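Local coordinates for acyl-CoA dehydrogenase (Slackia heliotrinireducens, PDB 4RM7), which belongs to the acyl-CoA dehydrogenase family, whose subunits combine helical N- and C-terminal domains with a middle domain built mainly of beta strands, at residues Y124-S129 with A168-A173; M158-G163 with A213-D218. All blocks are in the same frame, centred on the assembly; numbering follows the deposited sequence.

Interaction 1. Residues Y124-S129 with A168-A173; sequences YALAIS and ALLVSA
Ala-125 and Leu-170 hold the firm part of this contact, where strands 124-127 and 168-173 run parallel. Ala-125 N donates to Ala-168 O (2.8 Å). Its carbonyl then accepts from Leu-170 N, with Ala-125 O 2.8 Å from that nitrogen. The next bond, from Ala-127 N to Leu-170 O, is also 2.8 Å and nearly straight, at 172°.

Side chains pack on both faces of the pair. On one, the CD2 branch of Leu-169 lies 4.0 Å from Ala-125 CB. Ala-127 and Val-171 follow on the same face, with Val-171 CG2 4.3 Å from Ala-127 CB. Strand 151-161 covers these two through Lys-157. On the other face, Leu-126 and Leu-170 lie side by side and point the same way. Both have CG anti to the backbone N (chi1 -173° and -179°), and Leu-126 CD1 is 4.1 Å from Leu-170 CD2. The Tyr-124 ring sits obliquely against Leu-170 CB. Helix 90-103 covers this face, and Gln-96 O accepts a hydrogen bond from Tyr-124 OH.

The pairing weakens toward the C-terminal end of 124-129. The bond from Ser-172 N to Ala-127 O is weak, at 3.3 Å. Ile-128 has left the strand and is partly exposed. Its CG2 still touches the Ser-172 side chain, reaching CB at 4.0 Å. Ser-172 OG is hydrogen-bonded to Lys-157 NZ, which also bonds Ile-128 O, so one amine tethers both segments. The arrangement is a short parallel strand pair within the mixed sheet of the acyl-CoA dehydrogenase middle domain.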
# COMPACT_ATOMS: atom_id res chain seq x y z
N TYR A 124 -0.21 30.71 29.79
CA TYR A 124 0.21 31.23 28.50
C TYR A 124 0.02 30.24 27.36
O TYR A 124 -0.11 29.06 27.59
CB TYR A 124 1.66 31.70 28.55
CG TYR A 124 2.66 30.62 28.84
CD1 TYR A 124 3.22 29.89 27.82
CD2 TYR A 124 3.04 30.34 30.13
CE1 TYR A 124 4.14 28.90 28.08
CE2 TYR A 124 3.96 29.36 30.40
CZ TYR A 124 4.51 28.64 29.37
OH TYR A 124 5.42 27.66 29.63
N ALA A 125 -0.05 30.75 26.15
CA ALA A 125 -0.15 29.92 24.96
C ALA A 125 0.95 30.23 23.97
O ALA A 125 1.25 31.38 23.73
CB ALA A 125 -1.51 30.09 24.32
N LEU A 126 1.54 29.19 23.41
CA LEU A 126 2.68 29.29 22.52
C LEU A 126 2.25 29.69 21.11
O LEU A 126 1.42 29.02 20.52
CB LEU A 126 3.40 27.95 22.51
CG LEU A 126 4.73 27.74 21.81
CD1 LEU A 126 5.80 28.68 22.36
CD2 LEU A 126 5.14 26.29 21.99
N ALA A 127 2.80 30.77 20.57
CA ALA A 127 2.42 31.18 19.22
C ALA A 127 3.62 31.30 18.29
O ALA A 127 4.31 32.31 18.32
CB ALA A 127 1.66 32.49 19.27
N ILE A 128 3.83 30.29 17.46
CA ILE A 128 5.04 30.20 16.64
C ILE A 128 4.80 30.04 15.13
O ILE A 128 5.40 30.75 14.33
CB ILE A 128 5.90 29.04 17.07
CG1 ILE A 128 6.04 28.98 18.58
CG2 ILE A 128 7.27 29.15 16.43
CD1 ILE A 128 6.81 27.74 19.01
N SER A 129 3.95 29.09 14.75
CA SER A 129 3.74 28.80 13.32
C SER A 129 3.17 29.97 12.53
O SER A 129 2.31 30.70 13.02
CB SER A 129 2.80 27.60 13.17
OG SER A 129 3.22 26.51 13.97
N ALA A 168 -2.07 34.97 28.08
CA ALA A 168 -0.88 35.54 27.49
C ALA A 168 -0.36 34.69 26.34
O ALA A 168 -0.60 33.48 26.28
CB ALA A 168 0.19 35.70 28.55
N LEU A 169 0.35 35.33 25.42
CA LEU A 169 0.85 34.66 24.23
C LEU A 169 2.36 34.72 24.18
O LEU A 169 2.96 35.80 24.15
CB LEU A 169 0.25 35.31 22.99
CG LEU A 169 -1.26 35.14 22.93
CD1 LEU A 169 -1.87 36.07 21.89
CD2 LEU A 169 -1.58 33.71 22.60
N LEU A 170 3.00 33.55 24.20
CA LEU A 170 4.44 33.48 24.04
C LEU A 170 4.76 33.44 22.55
O LEU A 170 4.58 32.43 21.88
CB LEU A 170 5.00 32.26 24.77
CG LEU A 170 6.53 32.11 24.68
CD1 LEU A 170 7.24 33.41 25.05
CD2 LEU A 170 7.02 30.99 25.56
N VAL A 171 5.24 34.57 22.04
CA VAL A 171 5.32 34.79 20.60
C VAL A 171 6.75 34.86 20.09
O VAL A 171 7.58 35.58 20.63
CB VAL A 171 4.62 36.10 20.20
CG1 VAL A 171 4.48 36.18 18.71
CG2 VAL A 171 3.25 36.16 20.84
N SER A 172 7.00 34.10 19.03
CA SER A 172 8.27 34.10 18.35
C SER A 172 8.25 35.19 17.28
O SER A 172 7.28 35.29 16.53
CB SER A 172 8.54 32.74 17.73
OG SER A 172 7.67 32.54 16.63
N ALA A 173 9.31 35.99 17.21
CA ALA A 173 9.35 37.15 16.31
C ALA A 173 10.77 37.56 15.93
O ALA A 173 11.71 37.37 16.69
CB ALA A 173 8.63 38.34 16.95

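Interaction 2. Residues M158-G163 with A213-D218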
# COMPACT_ATOMS: atom_id res chain seq x y z
N MSE A 158 -0.41 30.89 13.63
CA MSE A 158 -1.36 29.88 13.20
C MSE A 158 -1.33 28.70 14.16
O MSE A 158 -0.31 28.46 14.81
CB MSE A 158 -1.02 29.43 11.79
CG MSE A 158 -2.15 28.81 11.01
SE MSE A 158 -2.12 29.44 9.17
CE MSE A 158 -2.43 31.33 9.54
N PHE A 159 -2.44 27.99 14.26
CA PHE A 159 -2.51 26.78 15.08
C PHE A 159 -2.05 27.04 16.53
O PHE A 159 -1.26 26.29 17.08
CB PHE A 159 -1.67 25.66 14.45
CG PHE A 159 -1.93 25.46 12.97
CD1 PHE A 159 -3.20 25.19 12.50
CD2 PHE A 159 -0.89 25.53 12.05
CE1 PHE A 159 -3.45 24.99 11.13
CE2 PHE A 159 -1.12 25.34 10.68
CZ PHE A 159 -2.40 25.07 10.22
N VAL A 160 -2.54 28.12 17.12
CA VAL A 160 -2.16 28.48 18.48
C VAL A 160 -3.06 27.77 19.47
O VAL A 160 -4.21 28.17 19.66
CB VAL A 160 -2.25 30.00 18.71
CG1 VAL A 160 -1.87 30.35 20.14
CG2 VAL A 160 -1.39 30.76 17.70
N ASN A 161 -2.54 26.71 20.10
CA ASN A 161 -3.33 25.99 21.08
C ASN A 161 -3.83 26.92 22.16
O ASN A 161 -3.05 27.65 22.77
CB ASN A 161 -2.55 24.85 21.74
CG ASN A 161 -3.22 24.35 23.01
OD1 ASN A 161 -2.82 24.70 24.12
ND2 ASN A 161 -4.28 23.56 22.85
N ASN A 162 -5.13 26.87 22.38
CA ASN A 162 -5.82 27.76 23.32
C ASN A 162 -5.54 29.24 23.08
O ASN A 162 -5.58 30.06 24.00
CB ASN A 162 -5.49 27.40 24.77
CG ASN A 162 -6.51 28.01 25.76
OD1 ASN A 162 -7.69 28.21 25.43
ND2 ASN A 162 -6.04 28.32 26.97
N GLY A 163 -5.28 29.59 21.82
CA GLY A 163 -5.00 30.97 21.47
C GLY A 163 -6.12 31.92 21.81
O GLY A 163 -5.89 33.07 22.16
N ALA A 213 -6.26 28.38 17.56
CA ALA A 213 -6.74 29.61 16.94
C ALA A 213 -5.67 30.20 16.06
O ALA A 213 -4.48 29.94 16.26
CB ALA A 213 -7.15 30.64 17.99
N THR A 214 -6.10 30.98 15.07
CA THR A 214 -5.23 31.90 14.36
C THR A 214 -5.23 33.20 15.14
O THR A 214 -6.29 33.71 15.52
CB THR A 214 -5.69 32.14 12.91
OG1 THR A 214 -5.72 30.90 12.19
CG2 THR A 214 -4.76 33.10 12.20
N VAL A 215 -4.05 33.75 15.40
CA VAL A 215 -3.96 35.00 16.14
C VAL A 215 -3.21 36.04 15.34
O VAL A 215 -2.06 35.83 14.95
CB VAL A 215 -3.25 34.80 17.50
CG1 VAL A 215 -3.19 36.12 18.23
CG2 VAL A 215 -3.98 33.77 18.34
N ARG A 216 -3.86 37.17 15.09
CA ARG A 216 -3.23 38.26 14.36
C ARG A 216 -2.79 39.34 15.33
O ARG A 216 -3.54 39.74 16.23
CB ARG A 216 -4.19 38.85 13.32
CG ARG A 216 -3.54 39.77 12.27
CD ARG A 216 -4.46 40.94 11.87
NE ARG A 216 -5.87 40.63 12.09
CZ ARG A 216 -6.86 41.54 12.15
NH1 ARG A 216 -6.62 42.84 11.99
NH2 ARG A 216 -8.10 41.13 12.37
N PHE A 217 -1.56 39.81 15.16
CA PHE A 217 -1.05 40.95 15.89
C PHE A 217 -1.02 42.16 14.96
O PHE A 217 -0.25 42.19 13.99
CB PHE A 217 0.32 40.63 16.47
CG PHE A 217 0.34 39.44 17.38
CD1 PHE A 217 0.31 39.60 18.76
CD2 PHE A 217 0.36 38.14 16.85
CE1 PHE A 217 0.31 38.49 19.61
CE2 PHE A 217 0.36 37.02 17.70
CZ PHE A 217 0.32 37.20 19.08
N ASP A 218 -1.89 43.13 15.23
CA ASP A 218 -2.00 44.33 14.41
C ASP A 218 -1.47 45.54 15.19
O ASP A 218 -2.17 46.07 16.05
CB ASP A 218 -3.46 44.56 13.99
CG ASP A 218 -3.69 45.91 13.34
OD1 ASP A 218 -2.78 46.42 12.65
OD2 ASP A 218 -4.79 46.48 13.52
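Val-160 and Ala-213 exchange two backbone hydrogen bonds, the polar part of this contact. Val-160 N donates to Ala-213 O at 2.8 Å. In return, Ala-213 N reaches Val-160 O at 2.9 Å. This second bond is bent, at 134°, and its donor stands above the carbonyl plane. Val-160 O also accepts from Gly-163 N (2.8 Å), which comes from the opposite face of that plane. The oxygen is thus gripped from two sides. The bond from Gly-163 closes a type II beta turn from Val-160 to Gly-163, and the shared oxygen joins that turn to the strand pairing.

Apolar contacts lie beside these bonds. Val-160 and Val-215 cross at about a right angle, with their CG2 branches touching: Val-160 CG2 to Val-215 CG2 is 4.0 Å. Val-160 CG2 is anti to the carbonyl carbon and beside the backbone N, which sets it against Ala-213 O as well. The methyl of Ala-213 rests on the turn, with CB 4.1 Å from Gly-163 CA. Met-158, modelled as selenomethionine, runs alongside Thr-214. Its bent chain brings CE to 4.0 Å from Thr-214 CG2. Thr-214 OG1 is hydrogen-bonded to Glu-202.

One aromatic contact sits next to the pair. Met-158 CG lies 3.5 Å above the plane of the Phe-159 ring, over its centre. The chain turns a corner at Phe-159, whose phi and psi fall in the left-handed helical region. Arg-344 of a second subunit packs on Met-158, and Gly-343 of that subunit packs on Phe-159.

This is the end of an antiparallel strand pair, closed by a type II turn, in the beta-rich middle domain of the acyl-CoA dehydrogenase fold.

Overall arrangement
Both interactions lie in the middle domain, on the same side of the chain's centre, with their centres about 8 Å apart. Their segments alternate along the chain: 124-129, 158-163, 168-173, 213-218. Interaction 1 pairs parallel strands, and interaction 2 joins antiparallel ones. Both reach the same branched or curled mixed sheet, with a corner in the chain at Phe-159, and strands 151-161 and 168-175 are consecutive. The two contacts touch directly. Ser-129 O and Met-158 N are 2.8 Å apart, a probable hydrogen bond. Val-171 CG2 packs on Phe-217 CZ. The four segments, interleaved along the chain, pack together in one beta-rich unit, and interaction 2 also reaches a second subunit.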